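Local coordinates for protein enoyl-CoA hydratase carB homologue (PDB 5O34) that probably catalyses a carbon-carbon bond-forming step in thienamycin biosynthesis, as a crotonase-fold homologue of the carbapenem enzyme CarB, at residues A[183-188]-A[261-266]; A[124-129]-A[269-274]; A[56-61]-A[93-98]. All blocks are in the same frame, centred on the assembly; numbering follows the deposited sequence.

Contact 1 of 3, residues A[183-188]-A[261-266]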
loop_
_atom_site.group_PDB
_atom_site.type_symbol
_atom_site.label_atom_id
_atom_site.label_comp_id
_atom_site.label_asym_id
_atom_site.label_seq_id
_atom_site.Cartn_x
_atom_site.Cartn_y
_atom_site.Cartn_z
ATOM N N CYS A 183 -6.193 10.959 -15.522
ATOM C CA CYS A 183 -5.421 9.778 -15.138
ATOM C C CYS A 183 -6.072 8.954 -14.014
ATOM O O CYS A 183 -5.429 8.621 -13.012
ATOM C CB CYS A 183 -3.980 10.156 -14.809
ATOM S SG CYS A 183 -2.834 8.759 -14.862
ATOM N N ASN A 184 -7.343 8.583 -14.222
ATOM C CA ASN A 184 -8.143 7.784 -13.289
ATOM C C ASN A 184 -7.548 6.402 -13.103
ATOM O O ASN A 184 -7.369 5.960 -11.969
ATOM C CB ASN A 184 -9.597 7.671 -13.779
ATOM C CG ASN A 184 -10.238 8.996 -14.079
ATOM O OD1 ASN A 184 -9.881 9.673 -15.048
ATOM N ND2 ASN A 184 -11.184 9.395 -13.251
ATOM N N PHE A 185 -7.248 5.726 -14.217
ATOM C CA PHE A 185 -6.666 4.393 -14.242
ATOM C C PHE A 185 -5.242 4.401 -13.709
ATOM O O PHE A 185 -4.910 3.581 -12.852
ATOM C CB PHE A 185 -6.728 3.812 -15.655
ATOM C CG PHE A 185 -8.059 3.196 -16.001
ATOM C CD1 PHE A 185 -8.883 3.775 -16.962
ATOM C CD2 PHE A 185 -8.498 2.043 -15.358
ATOM C CE1 PHE A 185 -10.117 3.199 -17.287
ATOM C CE2 PHE A 185 -9.728 1.467 -15.686
ATOM C CZ PHE A 185 -10.537 2.055 -16.640
ATOM N N GLY A 186 -4.439 5.354 -14.174
ATOM C CA GLY A 186 -3.056 5.512 -13.749
ATOM C C GLY A 186 -2.934 5.728 -12.259
ATOM O O GLY A 186 -2.114 5.080 -11.610
ATOM N N GLY A 187 -3.793 6.592 -11.723
ATOM C CA GLY A 187 -3.873 6.895 -10.302
ATOM C C GLY A 187 -4.213 5.662 -9.492
ATOM O O GLY A 187 -3.509 5.347 -8.531
ATOM N N PHE A 188 -5.258 4.918 -9.910
ATOM C CA PHE A 188 -5.649 3.676 -9.234
ATOM C C PHE A 188 -4.558 2.589 -9.281
ATOM O O PHE A 188 -4.216 2.011 -8.243
ATOM C CB PHE A 188 -6.979 3.132 -9.785
ATOM C CG PHE A 188 -7.363 1.825 -9.137
ATOM C CD1 PHE A 188 -7.956 1.802 -7.879
ATOM C CD2 PHE A 188 -7.070 0.612 -9.753
ATOM C CE1 PHE A 188 -8.249 0.595 -7.251
ATOM C CE2 PHE A 188 -7.369 -0.593 -9.123
ATOM C CZ PHE A 188 -7.939 -0.593 -7.869
ATOM N N ALA A 261 -12.078 -5.522 -9.116
ATOM C CA ALA A 261 -13.259 -4.762 -8.670
ATOM C C ALA A 261 -12.981 -3.250 -8.720
ATOM O O ALA A 261 -13.860 -2.470 -9.098
ATOM C CB ALA A 261 -13.646 -5.177 -7.257
ATOM N N GLY A 262 -11.747 -2.876 -8.374
ATOM C CA GLY A 262 -11.276 -1.502 -8.392
ATOM C C GLY A 262 -11.295 -0.912 -9.785
ATOM O O GLY A 262 -11.768 0.210 -9.969
ATOM N N LEU A 263 -10.794 -1.691 -10.777
ATOM C CA LEU A 263 -10.754 -1.331 -12.197
ATOM C C LEU A 263 -12.162 -1.176 -12.761
ATOM O O LEU A 263 -12.389 -0.265 -13.566
ATOM C CB LEU A 263 -9.985 -2.391 -13.015
ATOM C CG LEU A 263 -8.453 -2.497 -12.833
ATOM C CD1 LEU A 263 -7.948 -3.798 -13.395
ATOM C CD2 LEU A 263 -7.726 -1.332 -13.487
ATOM N N GLU A 264 -13.107 -2.057 -12.342
ATOM C CA GLU A 264 -14.513 -2.028 -12.777
ATOM C C GLU A 264 -15.261 -0.756 -12.345
ATOM O O GLU A 264 -16.099 -0.260 -13.097
ATOM C CB GLU A 264 -15.280 -3.281 -12.312
ATOM C CG GLU A 264 -14.946 -4.553 -13.080
ATOM C CD GLU A 264 -15.348 -4.669 -14.546
ATOM O OE1 GLU A 264 -15.130 -5.765 -15.116
ATOM O OE2 GLU A 264 -15.864 -3.684 -15.130
ATOM N N ARG A 265 -14.964 -0.235 -11.143
ATOM C CA ARG A 265 -15.573 0.998 -10.644
ATOM C C ARG A 265 -15.087 2.239 -11.406
ATOM O O ARG A 265 -15.823 3.221 -11.484
ATOM C CB ARG A 265 -15.311 1.158 -9.147
ATOM C CG ARG A 265 -16.406 0.532 -8.287
ATOM C CD ARG A 265 -16.220 0.847 -6.821
ATOM N NE ARG A 265 -14.986 0.256 -6.309
ATOM C CZ ARG A 265 -14.911 -0.930 -5.716
ATOM N NH1 ARG A 265 -16.006 -1.656 -5.529
ATOM N NH2 ARG A 265 -13.742 -1.394 -5.299
ATOM N N ILE A 266 -13.859 2.187 -11.970
ATOM C CA ILE A 266 -13.239 3.282 -12.732
ATOM C C ILE A 266 -13.951 3.528 -14.072
ATOM O O ILE A 266 -13.961 4.666 -14.528
ATOM C CB ILE A 266 -11.681 3.100 -12.928
ATOM C CG1 ILE A 266 -10.913 2.770 -11.614
ATOM C CG2 ILE A 266 -11.019 4.291 -13.646
ATOM C CD1 ILE A 266 -11.248 3.575 -10.349
#
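Ile-266 sets its CG2 methyl squarely over the Phe-185 ring, and this CH-pi contact centres the tightly packed, buried side of the contact where two antiparallel helices of the crotonase fold pack, helix 184-194 against the long C-terminal helix 252-273. The methyl lies 3.6 Å from the ring centroid and only 6° off the normal, nearly equidistant from all six ring carbons. CG2 is anti to the backbone N (CG1 has chi1 -49°), which aims it at the first turn of the opposing helix, where it also reaches Asn-184 CB at 3.7 Å. The Leu-263 side chain runs roughly perpendicular to that of Phe-185, its CD2 on Phe-185 CD2, while Tyr-132 of helix 120-137 adds an edge-to-face partner. The polar neighbour Asn-184 ND2 is satisfied by Ser-273 OG.

Side-chain packing round Phe-188, which is itself partly exposed, is looser. CG stands anti to the backbone N (chi1 178°), and from there the ring extends over the Gly-262 backbone. Its side-chain neighbours keep their distance: Leu-263 CD2 is 4.3 Å from Phe-188 CD2, and Ile-266 CD1 is equally far from Phe-188 CB. What the ring does meet closely is buried main chain. Gly-262 has no CB to hold it off; Gly-262 C lies over one face of the ring, displaced toward the rim, and Phe-188 CZ is 3.5 Å from Gly-262 CA.

Contact 2 of 3, residues A[124-129]-A[269-274]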
loop_
_atom_site.group_PDB
_atom_site.type_symbol
_atom_site.label_atom_id
_atom_site.label_comp_id
_atom_site.label_asym_id
_atom_site.label_seq_id
_atom_site.Cartn_x
_atom_site.Cartn_y
_atom_site.Cartn_z
ATOM N N TRP A 124 -13.502 3.789 -26.215
ATOM C CA TRP A 124 -12.067 3.644 -25.923
ATOM C C TRP A 124 -11.933 3.096 -24.497
ATOM O O TRP A 124 -11.344 2.029 -24.317
ATOM C CB TRP A 124 -11.295 4.982 -26.114
ATOM C CG TRP A 124 -9.855 5.001 -25.640
ATOM C CD1 TRP A 124 -8.941 3.990 -25.741
ATOM C CD2 TRP A 124 -9.142 6.128 -25.089
ATOM N NE1 TRP A 124 -7.732 4.385 -25.211
ATOM C CE2 TRP A 124 -7.825 5.695 -24.806
ATOM C CE3 TRP A 124 -9.496 7.460 -24.791
ATOM C CZ2 TRP A 124 -6.856 6.549 -24.243
ATOM C CZ3 TRP A 124 -8.540 8.303 -24.227
ATOM C CH2 TRP A 124 -7.237 7.849 -23.964
ATOM N N ILE A 125 -12.588 3.767 -23.524
ATOM C CA ILE A 125 -12.630 3.415 -22.100
ATOM C C ILE A 125 -13.125 1.970 -21.885
ATOM O O ILE A 125 -12.464 1.215 -21.169
ATOM C CB ILE A 125 -13.432 4.479 -21.280
ATOM C CG1 ILE A 125 -12.775 5.890 -21.334
ATOM C CG2 ILE A 125 -13.711 4.043 -19.838
ATOM C CD1 ILE A 125 -11.225 6.029 -20.915
ATOM N N ASP A 126 -14.238 1.580 -22.536
ATOM C CA ASP A 126 -14.790 0.224 -22.444
ATOM C C ASP A 126 -13.801 -0.855 -22.890
ATOM O O ASP A 126 -13.726 -1.893 -22.241
ATOM C CB ASP A 126 -16.125 0.096 -23.199
ATOM C CG ASP A 126 -17.327 0.643 -22.449
ATOM O OD1 ASP A 126 -17.485 0.316 -21.243
ATOM O OD2 ASP A 126 -18.138 1.364 -23.074
ATOM N N ASP A 127 -13.019 -0.605 -23.958
ATOM C CA ASP A 127 -12.012 -1.568 -24.439
ATOM C C ASP A 127 -10.816 -1.651 -23.479
ATOM O O ASP A 127 -10.350 -2.753 -23.178
ATOM C CB ASP A 127 -11.567 -1.259 -25.885
ATOM C CG ASP A 127 -12.658 -1.462 -26.926
ATOM O OD1 ASP A 127 -13.499 -2.379 -26.741
ATOM O OD2 ASP A 127 -12.656 -0.726 -27.940
ATOM N N ILE A 128 -10.360 -0.475 -22.974
ATOM C CA ILE A 128 -9.285 -0.278 -21.988
ATOM C C ILE A 128 -9.607 -1.053 -20.716
ATOM O O ILE A 128 -8.788 -1.851 -20.244
ATOM C CB ILE A 128 -9.121 1.260 -21.717
ATOM C CG1 ILE A 128 -8.512 1.947 -22.932
ATOM C CG2 ILE A 128 -8.275 1.553 -20.457
ATOM C CD1 ILE A 128 -7.051 1.621 -23.133
ATOM N N THR A 129 -10.835 -0.828 -20.179
ATOM C CA THR A 129 -11.337 -1.472 -18.969
ATOM C C THR A 129 -11.412 -2.977 -19.162
ATOM O O THR A 129 -10.959 -3.711 -18.289
ATOM C CB THR A 129 -12.685 -0.852 -18.509
ATOM O OG1 THR A 129 -12.600 0.573 -18.524
ATOM C CG2 THR A 129 -13.100 -1.315 -17.116
ATOM N N GLU A 269 -16.289 6.484 -14.094
ATOM C CA GLU A 269 -15.479 7.639 -13.669
ATOM C C GLU A 269 -14.533 8.150 -14.772
ATOM O O GLU A 269 -14.504 9.353 -15.041
ATOM C CB GLU A 269 -14.671 7.295 -12.407
ATOM C CG GLU A 269 -15.492 7.236 -11.130
ATOM C CD GLU A 269 -14.859 6.561 -9.923
ATOM O OE1 GLU A 269 -13.642 6.257 -9.958
ATOM O OE2 GLU A 269 -15.592 6.334 -8.933
ATOM N N ALA A 270 -13.773 7.236 -15.409
ATOM C CA ALA A 270 -12.820 7.529 -16.494
ATOM C C ALA A 270 -13.513 8.157 -17.705
ATOM O O ALA A 270 -12.932 9.024 -18.361
ATOM C CB ALA A 270 -12.086 6.264 -16.913
ATOM N N LYS A 271 -14.764 7.729 -17.981
ATOM C CA LYS A 271 -15.597 8.247 -19.065
ATOM C C LYS A 271 -15.857 9.747 -18.888
ATOM O O LYS A 271 -15.543 10.525 -19.793
ATOM C CB LYS A 271 -16.909 7.460 -19.165
ATOM C CG LYS A 271 -16.767 6.187 -19.978
ATOM C CD LYS A 271 -17.912 5.223 -19.725
ATOM C CE LYS A 271 -17.790 3.998 -20.590
ATOM N NZ LYS A 271 -18.905 3.057 -20.349
ATOM N N GLU A 272 -16.364 10.154 -17.706
ATOM C CA GLU A 272 -16.635 11.557 -17.365
ATOM C C GLU A 272 -15.368 12.428 -17.452
ATOM O O GLU A 272 -15.418 13.527 -18.001
ATOM C CB GLU A 272 -17.237 11.662 -15.955
ATOM C CG GLU A 272 -18.639 11.098 -15.825
ATOM C CD GLU A 272 -19.188 11.177 -14.417
ATOM O OE1 GLU A 272 -19.837 12.196 -14.083
ATOM O OE2 GLU A 272 -18.943 10.228 -13.637
ATOM N N SER A 273 -14.237 11.917 -16.930
ATOM C CA SER A 273 -12.940 12.602 -16.873
ATOM C C SER A 273 -12.266 12.871 -18.235
ATOM O O SER A 273 -11.686 13.948 -18.413
ATOM C CB SER A 273 -11.986 11.850 -15.956
ATOM O OG SER A 273 -12.254 12.104 -14.587
ATOM N N HIS A 274 -12.319 11.906 -19.176
ATOM C CA HIS A 274 -11.723 12.075 -20.505
ATOM C C HIS A 274 -12.658 12.808 -21.481
ATOM O O HIS A 274 -13.733 13.275 -21.102
ATOM C CB HIS A 274 -11.271 10.727 -21.087
ATOM C CG HIS A 274 -10.108 10.120 -20.364
ATOM N ND1 HIS A 274 -8.810 10.326 -20.786
ATOM C CD2 HIS A 274 -10.088 9.329 -19.267
ATOM C CE1 HIS A 274 -8.043 9.656 -19.938
ATOM N NE2 HIS A 274 -8.768 9.044 -19.006
#
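Lys-271 runs alongside Ile-125 and ends at the carboxylate of Asp-126, joining helix 120-137 to the last turn of helix 252-273. From CB the side chain sets off with CG anti to its own carbonyl carbon (chi1 -84°). That puts CG 3.7 Å from Ile-125 CG2 and a little farther from Ile-125 CB, the lysine and isoleucine side chains pointing in opposite senses as they pass. CD carries the extended chain onward, and CE arrives beside the carboxylate, 3.6 Å from Asp-126 OD2. NZ then closes the salt bridge: it donates to Asp-126 OD1 at 3.2 Å, on the syn side but 34° out of the carboxylate plane, and makes a weak second bond to OD2. The stronger partner of Asp-126 is Arg-267, one turn earlier on the lysine's helix, whose NH1 also pairs with OD1. Two positive groups around one carboxylate would be expected to favour its charged form.

Beneath this polar edge the packing is apolar. Ile-125 CG2 rests 4.0 Å from Ala-270 CB, and the other branch of the isoleucine reaches on to the histidine, with Ile-125 CD1 3.9 Å from His-274 CD2. Past it, the benzene ring of Trp-124 presents its edge to the face of His-274, the ring centroids 5.5 Å apart and the planes at 73°. Trp-124 CZ3 makes the nearest approach, to His-274 ND1.

The helices run roughly antiparallel, and their interface has an apolar seam with a salt bridge on one flank and a T-shaped aromatic pair on the other, set in the helical part of the crotonase fold.

Contact 3 of 3, residues A[56-61]-A[93-98]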
loop_
_atom_site.group_PDB
_atom_site.type_symbol
_atom_site.label_atom_id
_atom_site.label_comp_id
_atom_site.label_asym_id
_atom_site.label_seq_id
_atom_site.Cartn_x
_atom_site.Cartn_y
_atom_site.Cartn_z
ATOM N N ALA A 56 3.834 -19.169 -23.064
ATOM C CA ALA A 56 3.307 -18.490 -24.232
ATOM C C ALA A 56 3.888 -17.080 -24.210
ATOM O O ALA A 56 3.655 -16.335 -23.256
ATOM C CB ALA A 56 1.787 -18.440 -24.172
ATOM N N LEU A 57 4.703 -16.742 -25.213
ATOM C CA LEU A 57 5.314 -15.426 -25.336
ATOM C C LEU A 57 4.471 -14.588 -26.279
ATOM O O LEU A 57 4.392 -14.885 -27.469
ATOM C CB LEU A 57 6.792 -15.527 -25.803
ATOM C CG LEU A 57 7.522 -14.250 -26.305
ATOM C CD1 LEU A 57 7.545 -13.149 -25.254
ATOM C CD2 LEU A 57 8.946 -14.569 -26.685
ATOM N N ALA A 58 3.813 -13.560 -25.729
ATOM C CA ALA A 58 2.984 -12.617 -26.469
ATOM C C ALA A 58 3.848 -11.391 -26.752
ATOM O O ALA A 58 4.536 -10.901 -25.857
ATOM C CB ALA A 58 1.758 -12.237 -25.652
ATOM N N GLU A 59 3.843 -10.926 -28.007
ATOM C CA GLU A 59 4.683 -9.826 -28.472
ATOM C C GLU A 59 3.858 -8.721 -29.113
ATOM O O GLU A 59 2.833 -9.000 -29.733
ATOM C CB GLU A 59 5.666 -10.387 -29.500
ATOM C CG GLU A 59 7.053 -9.774 -29.503
ATOM C CD GLU A 59 8.003 -10.438 -30.488
ATOM O OE1 GLU A 59 7.631 -11.477 -31.083
ATOM O OE2 GLU A 59 9.131 -9.919 -30.656
ATOM N N PHE A 60 4.325 -7.469 -28.996
ATOM C CA PHE A 60 3.656 -6.320 -29.602
ATOM C C PHE A 60 4.231 -6.074 -30.993
ATOM O O PHE A 60 5.371 -5.617 -31.131
ATOM C CB PHE A 60 3.740 -5.076 -28.697
ATOM C CG PHE A 60 3.022 -5.214 -27.369
ATOM C CD1 PHE A 60 1.634 -5.314 -27.315
ATOM C CD2 PHE A 60 3.729 -5.197 -26.171
ATOM C CE1 PHE A 60 0.972 -5.424 -26.090
ATOM C CE2 PHE A 60 3.061 -5.295 -24.944
ATOM C CZ PHE A 60 1.687 -5.405 -24.913
ATOM N N SER A 61 3.455 -6.438 -32.028
ATOM C CA SER A 61 3.871 -6.313 -33.424
ATOM C C SER A 61 3.720 -4.905 -34.005
ATOM O O SER A 61 2.974 -4.087 -33.469
ATOM C CB SER A 61 3.164 -7.350 -34.296
ATOM O OG SER A 61 1.796 -7.054 -34.497
ATOM N N VAL A 93 2.363 -16.815 -18.920
ATOM C CA VAL A 93 2.336 -15.869 -20.046
ATOM C C VAL A 93 3.446 -14.821 -19.866
ATOM O O VAL A 93 3.636 -14.320 -18.758
ATOM C CB VAL A 93 0.954 -15.170 -20.166
ATOM C CG1 VAL A 93 0.885 -14.264 -21.385
ATOM C CG2 VAL A 93 -0.195 -16.177 -20.166
ATOM N N VAL A 94 4.167 -14.487 -20.957
ATOM C CA VAL A 94 5.204 -13.463 -20.964
ATOM C C VAL A 94 4.824 -12.414 -22.009
ATOM O O VAL A 94 4.775 -12.724 -23.199
ATOM C CB VAL A 94 6.643 -14.027 -21.192
ATOM C CG1 VAL A 94 7.690 -12.907 -21.232
ATOM C CG2 VAL A 94 7.010 -15.057 -20.132
ATOM N N LEU A 95 4.528 -11.188 -21.553
ATOM C CA LEU A 95 4.234 -10.027 -22.386
ATOM C C LEU A 95 5.560 -9.320 -22.599
ATOM O O LEU A 95 6.251 -8.989 -21.631
ATOM C CB LEU A 95 3.241 -9.085 -21.700
ATOM C CG LEU A 95 1.809 -9.095 -22.213
ATOM C CD1 LEU A 95 0.955 -8.138 -21.402
ATOM C CD2 LEU A 95 1.742 -8.737 -23.704
ATOM N N TYR A 96 5.937 -9.132 -23.864
ATOM C CA TYR A 96 7.232 -8.578 -24.228
ATOM C C TYR A 96 7.111 -7.517 -25.316
ATOM O O TYR A 96 6.421 -7.722 -26.320
ATOM C CB TYR A 96 8.133 -9.754 -24.634
ATOM C CG TYR A 96 9.536 -9.431 -25.082
ATOM C CD1 TYR A 96 10.456 -8.866 -24.205
ATOM C CD2 TYR A 96 9.990 -9.821 -26.338
ATOM C CE1 TYR A 96 11.766 -8.606 -24.602
ATOM C CE2 TYR A 96 11.300 -9.584 -26.741
ATOM C CZ TYR A 96 12.187 -8.975 -25.869
ATOM O OH TYR A 96 13.477 -8.723 -26.266
ATOM N N GLY A 97 7.746 -6.375 -25.068
ATOM C CA GLY A 97 7.737 -5.230 -25.973
ATOM C C GLY A 97 8.635 -5.364 -27.188
ATOM O O GLY A 97 8.365 -4.751 -28.226
ATOM N N GLY A 98 9.698 -6.154 -27.055
ATOM C CA GLY A 98 10.686 -6.367 -28.108
ATOM C C GLY A 98 12.094 -6.028 -27.653
ATOM O O GLY A 98 12.335 -5.874 -26.451
#
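Leu-57 reaches across to the base of Tyr-96 on one face of the sheet, while Ala-58 and Leu-95 of the same two parallel neighbouring strands point to the opposite face, joined there by the Phe-60 ring from just past the strand end. Leu-57 has CG anti to the backbone N (chi1 166°), and its CD1 comes to rest 3.5 Å from Tyr-96 CB and 4.0 Å from Val-94 CG1. The two side chains meet at a slant. Val-94 and Tyr-96 on this face are covered by helix 229-242.

On the other face, Leu-95 CD2 is shared: Ala-58 CB approaches it at 4.0 Å, and the tip of the Phe-60 ring, atom CZ, at 3.5 Å. Gly-97 CA lies at the edge of that same ring, close to its plane. Helix 71-86 packs here through Leu-77, Leu-80 and Leu-84, and Phe-103 meets Phe-60 edge to face.

Between the two faces the backbones are joined in alternating parallel register. Val-94 N gives its hydrogen to Ala-56 O in the straightest bond of the set (166°), Ala-58 N to Val-94 O at 2.8 Å, and Tyr-96 N to Ala-58 O at 3.0 Å. The fourth, Phe-60 N to Tyr-96 O, is weak at 3.4 Å, where Phe-60 has left its strand and Tyr-96 is the last residue of its own. The chemistry thus implies a pairing held by main-chain bonds inside the sheet, with mainly apolar side chains fastening helices to both its faces.

Overall arrangement
From the N terminus, contact 3 closes first: strand 55-59 runs out through helix 71-86 and returns in parallel as strand 92-96, a beta-alpha-beta crossover in the core sheet. Helix 120-137 follows and opens contact 2, whose loop is completed only at the C-terminal end of helix 252-273. Contact 1 is nested inside that long loop, joining helix 184-194 to an earlier part of the same last helix. Contacts 1 and 2 touch, their centres 9 Å apart, and both reach the second subunit. Contact 3 lies on its own, its centre about 24 Å from that of contact 1, on the opposite side of the chain's centre.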